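Local coordinates for ORF48 (Lactococcus phage TP901-1, PDB 3UH8), which is a structural protein of the phage baseplate and probably takes part in host adhesion, represented here by its N-terminal immunoglobulin-like domain, at residues Thr2-Ile6 and Val20-His24; Asn44-Leu48 and Ser99-Gln103; Leu48-Cys53 and Glu66-Phe72. All blocks are in the same frame, centred on the assembly; numbering follows the deposited sequence.

From the N terminus, contact 1 closes first: the opening strand 2-9 is met, 13 residues on, by residues 20-24. It joins the strand that pairs with 30-38 to the one that pairs with 112-122. The chain then runs on to contact 2, where the turn 44-48 meets strand 92-103 and closes a loop of 50 residues. Contact 3, the hairpin of strands 49-54 and 65-73, is nested inside that loop. Contacts 2 and 3 share L48 and have centres about 9 Å apart, strand 49-54 running beside 92-103. Contact 1 lies on the opposite side of the chain's centre, its own centre about 24 Å from that of contact 2 and 17 Å from that of contact 3.

Contact 1 of 3, residues Thr2-Ile6 and Val20-His24; sequences TEHFI and VKLRH
Residues 2-6 form an extended strand and 21-23 a short one, running nearly antiparallel (157°) with axes 8.8 Å apart at closest, too far for backbone pairing. T2 (chi1 p), H4 (chi1 m, chi2 -96°) and I6 direct their CA-to-CB bonds across the gap. V20 fits between H4 and I6, V20 CA lying 6.1 Å from H4 CA: V20 CG2 is 3.8 Å from I6 CG2, and V20 CG1 is 3.8 Å from H4 CB and makes an off-centre CH-pi contact with the imidazole (4.2 Å to the centroid). K21 O is 3.4 Å from H4 CE1. L22 (m, t) brings CD2 to 3.6 Å from H4 CD2. R23 reaches back so that NH2 lies 3.2 Å from T2 CG2; a water accepts from T2 OG1 (2.8 Å) and, weakly, from R23 NH2 (3.1 Å), while R23 NE is salt-bridged to D26. Mainly side chains thus join two separately paired strands, 2-9 with 30-38 and 21-23 with 112-122, in the immunoglobulin-like fold.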
# COMPACT_ATOMS: atom_id res chain seq x y z
N THR A 2 4.50 13.40 -7.43
CA THR A 2 5.02 12.19 -8.08
C THR A 2 4.20 10.94 -7.76
O THR A 2 3.62 10.84 -6.68
CB THR A 2 6.51 11.99 -7.79
OG1 THR A 2 6.73 11.99 -6.37
CG2 THR A 2 7.38 13.03 -8.46
N GLU A 3 4.18 9.99 -8.71
CA GLU A 3 3.46 8.72 -8.58
C GLU A 3 4.37 7.52 -8.86
O GLU A 3 5.25 7.60 -9.72
CB GLU A 3 2.22 8.68 -9.49
CG GLU A 3 1.07 9.54 -8.99
CD GLU A 3 -0.12 9.64 -9.92
OE1 GLU A 3 0.05 10.17 -11.04
OE2 GLU A 3 -1.22 9.22 -9.51
N HIS A 4 4.16 6.42 -8.11
CA HIS A 4 4.96 5.20 -8.23
C HIS A 4 4.06 3.98 -8.45
O HIS A 4 3.40 3.53 -7.52
CB HIS A 4 5.90 5.02 -7.02
CG HIS A 4 6.83 6.17 -6.81
ND1 HIS A 4 8.12 6.15 -7.30
CD2 HIS A 4 6.62 7.35 -6.18
CE1 HIS A 4 8.66 7.31 -6.94
NE2 HIS A 4 7.79 8.06 -6.27
N PHE A 5 4.03 3.47 -9.70
CA PHE A 5 3.20 2.33 -10.07
C PHE A 5 3.86 0.97 -9.89
O PHE A 5 4.94 0.73 -10.42
CB PHE A 5 2.63 2.47 -11.49
CG PHE A 5 1.65 1.38 -11.89
CD1 PHE A 5 0.37 1.34 -11.36
CD2 PHE A 5 2.02 0.41 -12.81
CE1 PHE A 5 -0.52 0.33 -11.73
CE2 PHE A 5 1.12 -0.60 -13.18
CZ PHE A 5 -0.14 -0.63 -12.64
N ILE A 6 3.17 0.08 -9.15
CA ILE A 6 3.58 -1.30 -8.85
C ILE A 6 2.36 -2.24 -8.84
O ILE A 6 1.24 -1.80 -8.58
CB ILE A 6 4.41 -1.43 -7.53
CG1 ILE A 6 3.66 -0.86 -6.30
CG2 ILE A 6 5.83 -0.86 -7.68
CD1 ILE A 6 4.15 -1.40 -4.97
N VAL A 20 10.35 1.41 -5.76
CA VAL A 20 9.73 2.67 -5.35
C VAL A 20 10.74 3.46 -4.52
O VAL A 20 11.16 3.00 -3.46
CB VAL A 20 8.39 2.46 -4.59
CG1 VAL A 20 7.85 3.76 -4.00
CG2 VAL A 20 7.34 1.81 -5.50
N LYS A 21 11.14 4.64 -5.02
CA LYS A 21 12.11 5.51 -4.34
C LYS A 21 11.47 6.85 -3.96
O LYS A 21 11.30 7.72 -4.81
CB LYS A 21 13.38 5.70 -5.18
CG LYS A 21 14.20 4.43 -5.33
CD LYS A 21 15.45 4.65 -6.15
CE LYS A 21 16.30 3.40 -6.18
NZ LYS A 21 17.54 3.61 -6.97
N LEU A 22 11.09 6.98 -2.68
CA LEU A 22 10.46 8.18 -2.15
C LEU A 22 11.48 9.17 -1.57
O LEU A 22 12.62 8.78 -1.30
CB LEU A 22 9.37 7.83 -1.11
CG LEU A 22 8.24 6.87 -1.54
CD1 LEU A 22 7.30 6.59 -0.38
CD2 LEU A 22 7.44 7.42 -2.71
N ARG A 23 11.08 10.44 -1.41
CA ARG A 23 11.92 11.50 -0.86
C ARG A 23 11.40 11.95 0.48
O ARG A 23 10.22 12.31 0.61
CB ARG A 23 12.06 12.67 -1.84
CG ARG A 23 12.96 12.35 -3.03
CD ARG A 23 12.74 13.32 -4.18
NE ARG A 23 11.37 13.27 -4.67
CZ ARG A 23 11.01 13.38 -5.95
NH1 ARG A 23 11.93 13.54 -6.89
NH2 ARG A 23 9.73 13.33 -6.29
N HIS A 24 12.27 11.91 1.49
CA HIS A 24 12.01 12.23 2.89
C HIS A 24 11.35 13.58 3.21
O HIS A 24 10.29 13.60 3.84
CB HIS A 24 13.27 11.97 3.73
CG HIS A 24 13.28 12.66 5.05
ND1 HIS A 24 12.45 12.25 6.08
CD2 HIS A 24 13.99 13.74 5.45
CE1 HIS A 24 12.70 13.08 7.08
NE2 HIS A 24 13.62 13.99 6.75
O HOH W 1 7.07 14.60 -5.36

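Contact 2 of 3, residues Asn44-Leu48 and Ser99-Gln103; sequences NFEGL and SFRKQ
This is a turn-on-strand packing contact: the loop 44-48, between strands 41-42 and 49-54, lies against the end of strand 92-103. The loop forms a type II beta turn from F45 to L48, closed by L48 N to F45 O at 3.0 Å, with E46 at phi/psi -62/129 and G47 at 83/4, the positive phi expected at the third position of such a turn. Residues 99-103 are extended. The backbones come closest where the turn ends, L48 CA being 5.2 Å from R101 CA; a CA-H...O contact joins L48 CA to R101 O at 3.5 Å. Immediately beyond, Q49 takes up backbone hydrogen bonding with R101. F45 (chi1 p) and F100 (chi1 m) point toward each other and pack obliquely, centroids 4.5 Å apart and planes at 47°, with F100 CD2 over one face of the F45 ring, 3.6 Å from F45 CG. L48 (m, t) reaches both F100 and K102, L48 CD1 lying 4.1 Å from F100 CB and L48 CD2 3.6 Å from K102 CB. G47 O sits 3.9 Å from K102 CB. R101 points away from the turn; its NE donates to S99 OG (2.8 Å), and the guanidinium is salt-bridged to E66 and makes a cation-pi interaction with F51. F100 also stacks on F112, which F45 and L48 touch as well. The chemistry is thus almost wholly apolar: F45 and L48 pack on F100 and K102 CB, while the charge of R101 lies on the strand's other face.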
# COMPACT_ATOMS: atom_id res chain seq x y z
N ASN A 44 -10.78 -8.01 -7.28
CA ASN A 44 -11.96 -7.22 -6.95
C ASN A 44 -12.02 -7.09 -5.44
O ASN A 44 -11.97 -8.10 -4.73
CB ASN A 44 -13.22 -7.92 -7.46
CG ASN A 44 -13.85 -7.31 -8.69
OD1 ASN A 44 -13.28 -7.31 -9.78
ND2 ASN A 44 -15.09 -6.88 -8.56
N PHE A 45 -12.10 -5.86 -4.91
CA PHE A 45 -12.23 -5.66 -3.48
C PHE A 45 -13.43 -4.76 -3.19
O PHE A 45 -13.40 -3.91 -2.29
CB PHE A 45 -10.91 -5.24 -2.79
CG PHE A 45 -10.17 -4.06 -3.39
CD1 PHE A 45 -10.41 -2.77 -2.93
CD2 PHE A 45 -9.18 -4.25 -4.35
CE1 PHE A 45 -9.69 -1.68 -3.45
CE2 PHE A 45 -8.47 -3.16 -4.87
CZ PHE A 45 -8.74 -1.89 -4.42
N GLU A 46 -14.52 -4.99 -3.96
CA GLU A 46 -15.80 -4.28 -3.88
C GLU A 46 -16.41 -4.51 -2.50
O GLU A 46 -16.49 -5.65 -2.03
CB GLU A 46 -16.78 -4.77 -4.96
CG GLU A 46 -16.20 -4.73 -6.37
CD GLU A 46 -17.17 -4.82 -7.53
OE1 GLU A 46 -18.38 -5.08 -7.31
OE2 GLU A 46 -16.70 -4.67 -8.68
N GLY A 47 -16.79 -3.42 -1.86
CA GLY A 47 -17.35 -3.43 -0.52
C GLY A 47 -16.29 -3.47 0.57
O GLY A 47 -16.63 -3.57 1.75
N LEU A 48 -15.00 -3.41 0.17
CA LEU A 48 -13.87 -3.42 1.10
C LEU A 48 -13.05 -2.15 0.99
O LEU A 48 -12.91 -1.58 -0.10
CB LEU A 48 -12.96 -4.66 0.91
CG LEU A 48 -13.59 -6.05 1.12
CD1 LEU A 48 -12.61 -7.14 0.75
CD2 LEU A 48 -14.03 -6.25 2.56
N SER A 99 -4.06 -4.04 3.56
CA SER A 99 -5.11 -4.83 4.20
C SER A 99 -6.48 -4.30 3.77
O SER A 99 -6.71 -3.09 3.82
CB SER A 99 -4.95 -4.79 5.71
OG SER A 99 -6.06 -5.37 6.39
N PHE A 100 -7.37 -5.20 3.34
CA PHE A 100 -8.72 -4.86 2.86
C PHE A 100 -9.74 -5.24 3.91
O PHE A 100 -9.81 -6.41 4.31
CB PHE A 100 -8.98 -5.50 1.49
CG PHE A 100 -7.97 -5.08 0.45
CD1 PHE A 100 -6.75 -5.74 0.34
CD2 PHE A 100 -8.21 -4.01 -0.40
CE1 PHE A 100 -5.80 -5.34 -0.60
CE2 PHE A 100 -7.26 -3.61 -1.35
CZ PHE A 100 -6.05 -4.28 -1.43
N ARG A 101 -10.47 -4.24 4.43
CA ARG A 101 -11.39 -4.41 5.55
C ARG A 101 -12.81 -3.91 5.34
O ARG A 101 -13.06 -3.01 4.53
CB ARG A 101 -10.79 -3.76 6.82
CG ARG A 101 -9.28 -3.95 6.96
CD ARG A 101 -8.66 -3.38 8.21
NE ARG A 101 -7.23 -3.69 8.24
CZ ARG A 101 -6.38 -3.26 9.16
NH1 ARG A 101 -6.80 -2.48 10.15
NH2 ARG A 101 -5.10 -3.60 9.10
N LYS A 102 -13.76 -4.49 6.10
CA LYS A 102 -15.17 -4.10 6.13
C LYS A 102 -15.63 -3.88 7.58
O LYS A 102 -15.13 -4.54 8.50
CB LYS A 102 -16.05 -5.09 5.34
CG LYS A 102 -16.91 -6.05 6.15
CD LYS A 102 -17.06 -7.37 5.43
CE LYS A 102 -18.49 -7.76 5.21
NZ LYS A 102 -18.59 -9.16 4.72
N GLN A 103 -16.56 -2.94 7.79
CA GLN A 103 -17.07 -2.58 9.11
C GLN A 103 -18.26 -3.36 9.59
O GLN A 103 -19.26 -3.51 8.88
CB GLN A 103 -17.33 -1.09 9.17
CG GLN A 103 -16.24 -0.36 9.88
CD GLN A 103 -16.70 0.99 10.33
OE1 GLN A 103 -17.29 1.75 9.56
NE2 GLN A 103 -16.47 1.31 11.59

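Contact 3 of 3, residues Leu48-Cys53 and Glu66-Phe72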
# COMPACT_ATOMS: atom_id res chain seq x y z
N LEU A 48 -15.00 -3.41 0.17
CA LEU A 48 -13.87 -3.42 1.10
C LEU A 48 -13.05 -2.15 0.99
O LEU A 48 -12.91 -1.58 -0.10
CB LEU A 48 -12.96 -4.66 0.91
CG LEU A 48 -13.59 -6.05 1.12
CD1 LEU A 48 -12.61 -7.14 0.75
CD2 LEU A 48 -14.03 -6.25 2.56
N GLN A 49 -12.51 -1.70 2.13
CA GLN A 49 -11.71 -0.49 2.27
C GLN A 49 -10.22 -0.86 2.40
O GLN A 49 -9.86 -1.60 3.32
CB GLN A 49 -12.21 0.33 3.47
CG GLN A 49 -11.32 1.50 3.92
CD GLN A 49 -11.28 2.63 2.93
OE1 GLN A 49 -12.28 2.97 2.29
NE2 GLN A 49 -10.11 3.24 2.80
N PRO A 50 -9.34 -0.35 1.51
CA PRO A 50 -7.91 -0.67 1.64
C PRO A 50 -7.21 0.15 2.72
O PRO A 50 -7.54 1.32 2.93
CB PRO A 50 -7.34 -0.37 0.25
CG PRO A 50 -8.32 0.52 -0.42
CD PRO A 50 -9.59 0.55 0.36
N PHE A 51 -6.26 -0.48 3.41
CA PHE A 51 -5.49 0.15 4.49
C PHE A 51 -4.00 -0.02 4.26
O PHE A 51 -3.54 -1.12 3.94
CB PHE A 51 -5.89 -0.43 5.85
CG PHE A 51 -7.16 0.15 6.43
CD1 PHE A 51 -7.11 1.23 7.30
CD2 PHE A 51 -8.40 -0.38 6.10
CE1 PHE A 51 -8.28 1.77 7.83
CE2 PHE A 51 -9.57 0.16 6.64
CZ PHE A 51 -9.51 1.24 7.50
N PHE A 52 -3.24 1.06 4.43
CA PHE A 52 -1.79 1.04 4.31
C PHE A 52 -1.22 0.67 5.68
O PHE A 52 -1.37 1.43 6.63
CB PHE A 52 -1.25 2.40 3.82
CG PHE A 52 0.26 2.52 3.85
CD1 PHE A 52 1.04 1.97 2.84
CD2 PHE A 52 0.90 3.18 4.89
CE1 PHE A 52 2.43 2.08 2.87
CE2 PHE A 52 2.30 3.29 4.92
CZ PHE A 52 3.05 2.74 3.90
N CYS A 53 -0.61 -0.52 5.77
CA CYS A 53 -0.03 -1.00 7.02
C CYS A 53 1.49 -1.00 6.92
O CYS A 53 2.08 -1.88 6.29
CB CYS A 53 -0.58 -2.38 7.38
SG CYS A 53 -2.38 -2.45 7.53
N GLU A 66 -1.08 2.10 10.75
CA GLU A 66 -2.21 1.87 9.86
C GLU A 66 -2.85 3.17 9.42
O GLU A 66 -3.16 4.01 10.26
CB GLU A 66 -3.26 0.97 10.50
CG GLU A 66 -2.83 -0.47 10.65
CD GLU A 66 -3.86 -1.36 11.34
OE1 GLU A 66 -3.66 -2.59 11.35
OE2 GLU A 66 -4.86 -0.82 11.86
N GLU A 67 -3.06 3.31 8.11
CA GLU A 67 -3.67 4.49 7.51
C GLU A 67 -4.64 4.07 6.42
O GLU A 67 -4.30 3.24 5.58
CB GLU A 67 -2.59 5.40 6.90
CG GLU A 67 -1.60 5.98 7.90
CD GLU A 67 -0.32 6.51 7.29
OE1 GLU A 67 -0.29 6.74 6.06
OE2 GLU A 67 0.66 6.70 8.04
N SER A 68 -5.85 4.66 6.43
CA SER A 68 -6.86 4.38 5.42
C SER A 68 -6.47 5.03 4.10
O SER A 68 -6.07 6.20 4.08
CB SER A 68 -8.23 4.87 5.88
OG SER A 68 -8.33 6.28 5.87
N VAL A 69 -6.55 4.25 3.00
CA VAL A 69 -6.24 4.71 1.64
C VAL A 69 -7.44 5.52 1.14
O VAL A 69 -8.58 5.06 1.23
CB VAL A 69 -5.86 3.52 0.71
CG1 VAL A 69 -5.72 3.95 -0.75
CG2 VAL A 69 -4.59 2.83 1.19
N VAL A 70 -7.19 6.75 0.66
CA VAL A 70 -8.23 7.67 0.20
C VAL A 70 -8.85 7.27 -1.14
O VAL A 70 -10.06 7.03 -1.19
CB VAL A 70 -7.81 9.17 0.27
CG1 VAL A 70 -8.98 10.10 -0.07
CG2 VAL A 70 -7.25 9.52 1.64
N SER A 71 -8.05 7.18 -2.22
CA SER A 71 -8.54 6.85 -3.56
C SER A 71 -8.28 5.41 -3.99
O SER A 71 -7.16 4.91 -3.84
CB SER A 71 -7.98 7.82 -4.59
OG SER A 71 -8.21 9.17 -4.20
N PHE A 72 -9.32 4.75 -4.54
CA PHE A 72 -9.26 3.37 -5.02
C PHE A 72 -10.38 3.02 -5.99
O PHE A 72 -11.49 3.52 -5.88
CB PHE A 72 -9.24 2.36 -3.85
CG PHE A 72 -10.41 2.41 -2.89
CD1 PHE A 72 -11.49 1.54 -3.03
CD2 PHE A 72 -10.44 3.32 -1.84
CE1 PHE A 72 -12.57 1.59 -2.14
CE2 PHE A 72 -11.52 3.37 -0.96
CZ PHE A 72 -12.57 2.50 -1.11
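Strand 49-53 and residues 66-68 run antiparallel, their short axes at 146° and 4.5 Å apart at closest. F52 and E67 form the hydrogen-bonded pair, F52 N to E67 O 2.7 Å and E67 N to F52 O 2.9 Å; F51 with S68 and C53 with E66 are the flanking non-hydrogen-bonded pairs. One further backbone bond, V69 N to P50 O (3.1 Å), lies beyond the bridged pairs, proline having no N-H to return it; V70, at phi/psi -74/-59, then interrupts the extended run. Q49 covers this break with its side chain: NE2 donates to V69 O at 2.8 Å and, weakly, to P50 O at 3.2 Å. Past the break, P50 CD sits over one face of the F72 ring, 3.6 Å from its centroid and 9° off the normal, a CH-pi contact. P50 CG also packs on V69 CB at 4.0 Å. F51, C53, E66 and S68 share one face of the sheet: F51 CE1 is 3.7 Å from S68 CB, and C53 SG 3.7 Å from E66 CG. Here E66 is salt-bridged to R101, and F51 makes a cation-pi interaction with R101 and an edge-to-face one with W108. On the other face F52 stacks on Y81 and touches Y119, while E67 hydrogen-bonds to Y81 and S84. The motif is an antiparallel beta hairpin with an irregular second strand; strand 92-103 pairs with its first arm and 78-82 with its second, within the immunoglobulin-like fold.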